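PDB 2YUT: putative short-chain oxidoreductase from Thermus thermophilus, which binds NADP in a Rossmann-type fold and probably acts as an oxidoreductase of the short-chain dehydrogenase/reductase family. Local coordinates for residues 16-21 / 36-41; 22-27 / 43-48. One frame throughout, in Å; residues are numbered along the deposited sequence.

Interaction 1: residues 16-21 / 36-41; sequences FARALK and AELARE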
loop_
_atom_site.group_PDB
_atom_site.type_symbol
_atom_site.label_atom_id
_atom_site.label_comp_id
_atom_site.label_asym_id
_atom_site.label_seq_id
_atom_site.Cartn_x
_atom_site.Cartn_y
_atom_site.Cartn_z
ATOM N N PHE A 16 18.627 18.030 0.211
ATOM C CA PHE A 16 17.690 18.931 -0.447
ATOM C C PHE A 16 17.700 20.292 0.242
ATOM O O PHE A 16 17.655 21.323 -0.424
ATOM C CB PHE A 16 16.269 18.362 -0.409
ATOM C CG PHE A 16 15.977 17.388 -1.513
ATOM C CD1 PHE A 16 15.797 17.834 -2.818
ATOM C CD2 PHE A 16 15.887 16.024 -1.251
ATOM C CE1 PHE A 16 15.526 16.934 -3.853
ATOM C CE2 PHE A 16 15.617 15.115 -2.279
ATOM C CZ PHE A 16 15.437 15.573 -3.581
ATOM N N ALA A 17 17.760 20.288 1.573
ATOM C CA ALA A 17 17.764 21.533 2.337
ATOM C C ALA A 17 18.966 22.411 1.990
ATOM O O ALA A 17 18.816 23.613 1.769
ATOM C CB ALA A 17 17.749 21.237 3.833
ATOM N N ARG A 18 20.153 21.811 1.940
ATOM C CA ARG A 18 21.361 22.564 1.619
ATOM C C ARG A 18 21.367 23.000 0.158
ATOM O O ARG A 18 21.876 24.065 -0.163
ATOM C CB ARG A 18 22.608 21.732 1.926
ATOM C CG ARG A 18 22.770 21.454 3.415
ATOM C CD ARG A 18 24.059 20.730 3.744
ATOM N NE ARG A 18 24.247 20.657 5.190
ATOM C CZ ARG A 18 23.820 19.659 5.957
ATOM N NH1 ARG A 18 23.181 18.625 5.422
ATOM N NH2 ARG A 18 24.013 19.708 7.269
ATOM N N ALA A 19 20.784 22.185 -0.719
ATOM C CA ALA A 19 20.734 22.510 -2.140
ATOM C C ALA A 19 19.735 23.619 -2.449
ATOM O O ALA A 19 19.843 24.285 -3.479
ATOM C CB ALA A 19 20.379 21.263 -2.954
ATOM N N LEU A 20 18.774 23.829 -1.555
ATOM C CA LEU A 20 17.740 24.839 -1.774
ATOM C C LEU A 20 17.760 25.994 -0.776
ATOM O O LEU A 20 16.811 26.778 -0.715
ATOM C CB LEU A 20 16.364 24.156 -1.737
ATOM C CG LEU A 20 16.109 23.100 -2.825
ATOM C CD1 LEU A 20 14.969 22.170 -2.422
ATOM C CD2 LEU A 20 15.795 23.807 -4.139
ATOM N N LYS A 21 18.838 26.117 -0.010
ATOM C CA LYS A 21 18.927 27.168 1.001
ATOM C C LYS A 21 18.697 28.612 0.533
ATOM O O LYS A 21 18.378 29.483 1.340
ATOM C CB LYS A 21 20.259 27.072 1.753
ATOM C CG LYS A 21 21.497 27.248 0.903
ATOM C CD LYS A 21 22.723 27.447 1.790
ATOM C CE LYS A 21 22.540 28.647 2.715
ATOM N NZ LYS A 21 23.740 28.933 3.554
ATOM N N ALA A 36 16.424 21.961 14.244
ATOM C CA ALA A 36 16.708 23.364 14.538
ATOM C C ALA A 36 18.093 23.816 14.080
ATOM O O ALA A 36 18.248 24.937 13.598
ATOM C CB ALA A 36 16.545 23.634 16.032
ATOM N N GLU A 37 19.093 22.951 14.225
ATOM C CA GLU A 37 20.453 23.301 13.825
ATOM C C GLU A 37 20.605 23.381 12.307
ATOM O O GLU A 37 21.294 24.273 11.797
ATOM C CB GLU A 37 21.462 22.295 14.403
ATOM C CG GLU A 37 22.937 22.597 14.031
ATOM C CD GLU A 37 23.344 24.055 14.286
ATOM O OE1 GLU A 37 23.216 24.527 15.442
ATOM O OE2 GLU A 37 23.791 24.741 13.327
ATOM N N LEU A 38 19.976 22.450 11.589
ATOM C CA LEU A 38 20.043 22.459 10.130
ATOM C C LEU A 38 19.323 23.705 9.621
ATOM O O LEU A 38 19.832 24.425 8.759
ATOM C CB LEU A 38 19.372 21.212 9.541
ATOM C CG LEU A 38 19.248 21.172 8.009
ATOM C CD1 LEU A 38 20.632 21.213 7.379
ATOM C CD2 LEU A 38 18.513 19.907 7.575
ATOM N N ALA A 39 18.135 23.957 10.165
ATOM C CA ALA A 39 17.354 25.120 9.762
ATOM C C ALA A 39 18.174 26.398 9.961
ATOM O O ALA A 39 18.199 27.267 9.093
ATOM C CB ALA A 39 16.058 25.186 10.564
ATOM N N ARG A 40 18.852 26.498 11.100
ATOM C CA ARG A 40 19.673 27.667 11.405
ATOM C C ARG A 40 20.830 27.768 10.413
ATOM O O ARG A 40 21.133 28.844 9.901
ATOM C CB ARG A 40 20.235 27.566 12.825
ATOM C CG ARG A 40 21.134 28.729 13.220
ATOM C CD ARG A 40 21.850 28.439 14.532
ATOM N NE ARG A 40 22.815 29.479 14.873
ATOM C CZ ARG A 40 23.711 29.374 15.850
ATOM N NH1 ARG A 40 24.552 30.372 16.093
ATOM N NH2 ARG A 40 23.772 28.267 16.581
ATOM N N GLU A 41 21.470 26.636 10.150
ATOM C CA GLU A 41 22.589 26.579 9.219
ATOM C C GLU A 41 22.208 27.083 7.830
ATOM O O GLU A 41 22.984 27.784 7.188
ATOM C CB GLU A 41 23.103 25.145 9.099
ATOM C CG GLU A 41 24.231 24.964 8.086
ATOM C CD GLU A 41 24.420 23.512 7.685
ATOM O OE1 GLU A 41 24.405 22.646 8.586
ATOM O OE2 GLU A 41 24.586 23.237 6.473
#

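Interaction 2: residues 22-27 / 43-48; sequences GHDLLL and GARALP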
loop_
_atom_site.group_PDB
_atom_site.type_symbol
_atom_site.label_atom_id
_atom_site.label_comp_id
_atom_site.label_asym_id
_atom_site.label_seq_id
_atom_site.Cartn_x
_atom_site.Cartn_y
_atom_site.Cartn_z
ATOM N N GLY A 22 18.846 28.880 -0.756
ATOM C CA GLY A 22 18.607 30.240 -1.217
ATOM C C GLY A 22 17.132 30.633 -1.276
ATOM O O GLY A 22 16.803 31.789 -1.538
ATOM N N HIS A 23 16.241 29.683 -1.013
ATOM C CA HIS A 23 14.795 29.932 -1.082
ATOM C C HIS A 23 14.136 30.240 0.261
ATOM O O HIS A 23 14.809 30.319 1.286
ATOM C CB HIS A 23 14.112 28.709 -1.708
ATOM C CG HIS A 23 14.500 28.468 -3.132
ATOM N ND1 HIS A 23 13.904 29.126 -4.186
ATOM C CD2 HIS A 23 15.472 27.694 -3.671
ATOM C CE1 HIS A 23 14.495 28.769 -5.314
ATOM N NE2 HIS A 23 15.450 27.903 -5.029
ATOM N N ASP A 24 12.816 30.435 0.236
ATOM C CA ASP A 24 12.033 30.676 1.451
ATOM C C ASP A 24 11.774 29.241 1.889
ATOM O O ASP A 24 10.776 28.619 1.506
ATOM C CB ASP A 24 10.720 31.380 1.115
ATOM C CG ASP A 24 9.776 31.473 2.309
ATOM O OD1 ASP A 24 8.604 31.856 2.112
ATOM O OD2 ASP A 24 10.196 31.166 3.448
ATOM N N LEU A 25 12.695 28.725 2.689
ATOM C CA LEU A 25 12.671 27.335 3.118
ATOM C C LEU A 25 12.072 26.995 4.485
ATOM O O LEU A 25 12.362 27.647 5.489
ATOM C CB LEU A 25 14.110 26.812 3.042
ATOM C CG LEU A 25 14.448 25.327 2.971
ATOM C CD1 LEU A 25 13.765 24.690 1.770
ATOM C CD2 LEU A 25 15.966 25.186 2.859
ATOM N N LEU A 26 11.229 25.964 4.504
ATOM C CA LEU A 26 10.630 25.479 5.747
ATOM C C LEU A 26 11.062 24.023 5.867
ATOM O O LEU A 26 10.929 23.249 4.913
ATOM C CB LEU A 26 9.100 25.572 5.716
ATOM C CG LEU A 26 8.530 26.991 5.653
ATOM C CD1 LEU A 26 8.460 27.445 4.204
ATOM C CD2 LEU A 26 7.148 27.018 6.278
ATOM N N LEU A 27 11.592 23.657 7.029
ATOM C CA LEU A 27 12.068 22.297 7.257
ATOM C C LEU A 27 11.294 21.616 8.380
ATOM O O LEU A 27 11.038 22.224 9.421
ATOM C CB LEU A 27 13.563 22.323 7.607
ATOM C CG LEU A 27 14.506 23.082 6.652
ATOM C CD1 LEU A 27 15.940 22.997 7.163
ATOM C CD2 LEU A 27 14.418 22.501 5.247
ATOM N N GLY A 43 19.393 28.942 7.164
ATOM C CA GLY A 43 18.498 30.084 7.211
ATOM C C GLY A 43 17.037 29.752 6.957
ATOM O O GLY A 43 16.290 30.577 6.426
ATOM N N ALA A 44 16.624 28.546 7.339
ATOM C CA ALA A 44 15.242 28.122 7.148
ATOM C C ALA A 44 14.437 28.172 8.442
ATOM O O ALA A 44 14.961 28.482 9.516
ATOM C CB ALA A 44 15.207 26.706 6.580
ATOM N N ARG A 45 13.150 27.871 8.330
ATOM C CA ARG A 45 12.280 27.835 9.495
ATOM C C ARG A 45 12.128 26.379 9.921
ATOM O O ARG A 45 11.907 25.511 9.079
ATOM C CB ARG A 45 10.920 28.435 9.150
ATOM C CG ARG A 45 10.894 29.942 9.228
ATOM C CD ARG A 45 9.535 30.463 8.868
ATOM N NE ARG A 45 9.328 30.458 7.427
ATOM C CZ ARG A 45 8.134 30.544 6.856
ATOM N NH1 ARG A 45 7.050 30.630 7.615
ATOM N NH2 ARG A 45 8.025 30.562 5.532
ATOM N N ALA A 46 12.269 26.114 11.218
ATOM C CA ALA A 46 12.146 24.757 11.755
ATOM C C ALA A 46 10.772 24.533 12.376
ATOM O O ALA A 46 10.384 25.229 13.315
ATOM C CB ALA A 46 13.232 24.499 12.804
ATOM N N LEU A 47 10.049 23.551 11.851
ATOM C CA LEU A 47 8.717 23.218 12.340
ATOM C C LEU A 47 8.638 21.703 12.533
ATOM O O LEU A 47 8.176 20.979 11.654
ATOM C CB LEU A 47 7.654 23.678 11.331
ATOM C CG LEU A 47 7.457 25.186 11.143
ATOM C CD1 LEU A 47 6.521 25.453 9.966
ATOM C CD2 LEU A 47 6.890 25.785 12.424
ATOM N N PRO A 48 9.095 21.207 13.694
ATOM C CA PRO A 48 9.076 19.769 13.995
ATOM C C PRO A 48 7.671 19.186 14.101
ATOM O O PRO A 48 6.736 19.874 14.507
ATOM C CB PRO A 48 9.839 19.686 15.314
ATOM C CG PRO A 48 9.487 20.986 15.984
ATOM C CD PRO A 48 9.612 21.979 14.841
HETATM O O HOH W 1 14.641 30.432 3.955
HETATM O O HOH W 2 11.483 30.322 5.640
#

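Interaction 1: residues 16-21 / 36-41
A17 and L38 have the nearest CA atoms across the two segments, 8.2 Å apart, a separation at which helix 11-19 and helix 32-42 meet through side chains. The inner layer is apolar: CB of A17 lies 4.0 Å from CD2 of L38, and both residues are buried. Both also rest on L27 of strand 24-28, so the two helices pack side by side on the same face of the parallel Rossmann-type sheet. L38 has its CG anti to the backbone N (chi1 174°), and its two methyls divide the work. While CD2 meets the alanine, CD1 sits over one face of the R18 guanidinium, offset toward the rim, with NH2 of R18 3.7 Å away. The extended R18 chain crosses E41 at about a right angle and grips its carboxylate side-on with two nitrogens. NE of R18 donates to OE2 of E41 at 2.9 Å, and NH2 of R18 to OE1 of E41 at 3.2 Å. Each oxygen accepts through its syn lone pair, yet the fit is not flat: the planes are 36° apart, each oxygen lies tilted from the guanidinium plane, and both bonds are somewhat bent. K21 reaches the same helix more loosely, its NZ 3.9 Å from the backbone O of E41. With R18 and E41 both exposed, the bidentate salt bridge lies on the exposed side of the helix pair. Two bonds to two different oxygens restrict rotation of either group, and the positive charge of the guanidinium would be expected to favour the ionised form of E41.

Interaction 2: residues 22-27 / 43-48
The backbone O of L25 accepts two bonds, one from N of R45 at 3.0 Å and one from a water 2.8 Å away. That water also donates to OD2 of D24 and accepts from NE of R45, lying in the plane of the guanidinium at its edge. NH2 of R45 completes the link with a salt bridge to OD2 of D24 (3.1 Å), the two flat groups only 15° from coplanar. A bend at chi3 (-78°) turns NE of R45 toward the water, and the guanidinium takes L26 against one face, CD2 of L26 lying 3.7 Å from CZ of R45. OD1 of D24 pairs with R2, so an alanine here would probably leave both arginines without this acidic partner and the water with one acceptor fewer. Farther along, N of L27 donates to O of R45 at 2.8 Å and N of L47 to O of L27 at 2.9 Å, both nearly straight. CB of A44 packs 3.7 Å from CG of L27, whereas CD1 of L47 meets CD2 of L26. Side chains of the bridged pair L26 and R45 on one face, those of L27 and A46 on the other, mark parallel pairing within a Rossmann-type beta-alpha-beta unit, strand 45-46 being outermost in this chain's sheet.

From the N terminus, helix 11-19 leads through residues 16-21 directly into 22-27 and strand 24-28; helix 32-42 then carries residues 36-41, and 43-48 follows on the edge strand. Interaction 1 closes a loop from the first helix to the second, and interaction 2 one from strand 24-28 to strand 45-46. Their segments alternate along the chain, so the two loops cross, with centres 7 Å apart. The layers meet directly: CB of A39 is 3.7 Å from CB of A46, and O of A39 probably accepts a hydrogen bond from N of A44 at 2.7 Å. Together they tie two neighbouring helices to the sheet's edge strand pair.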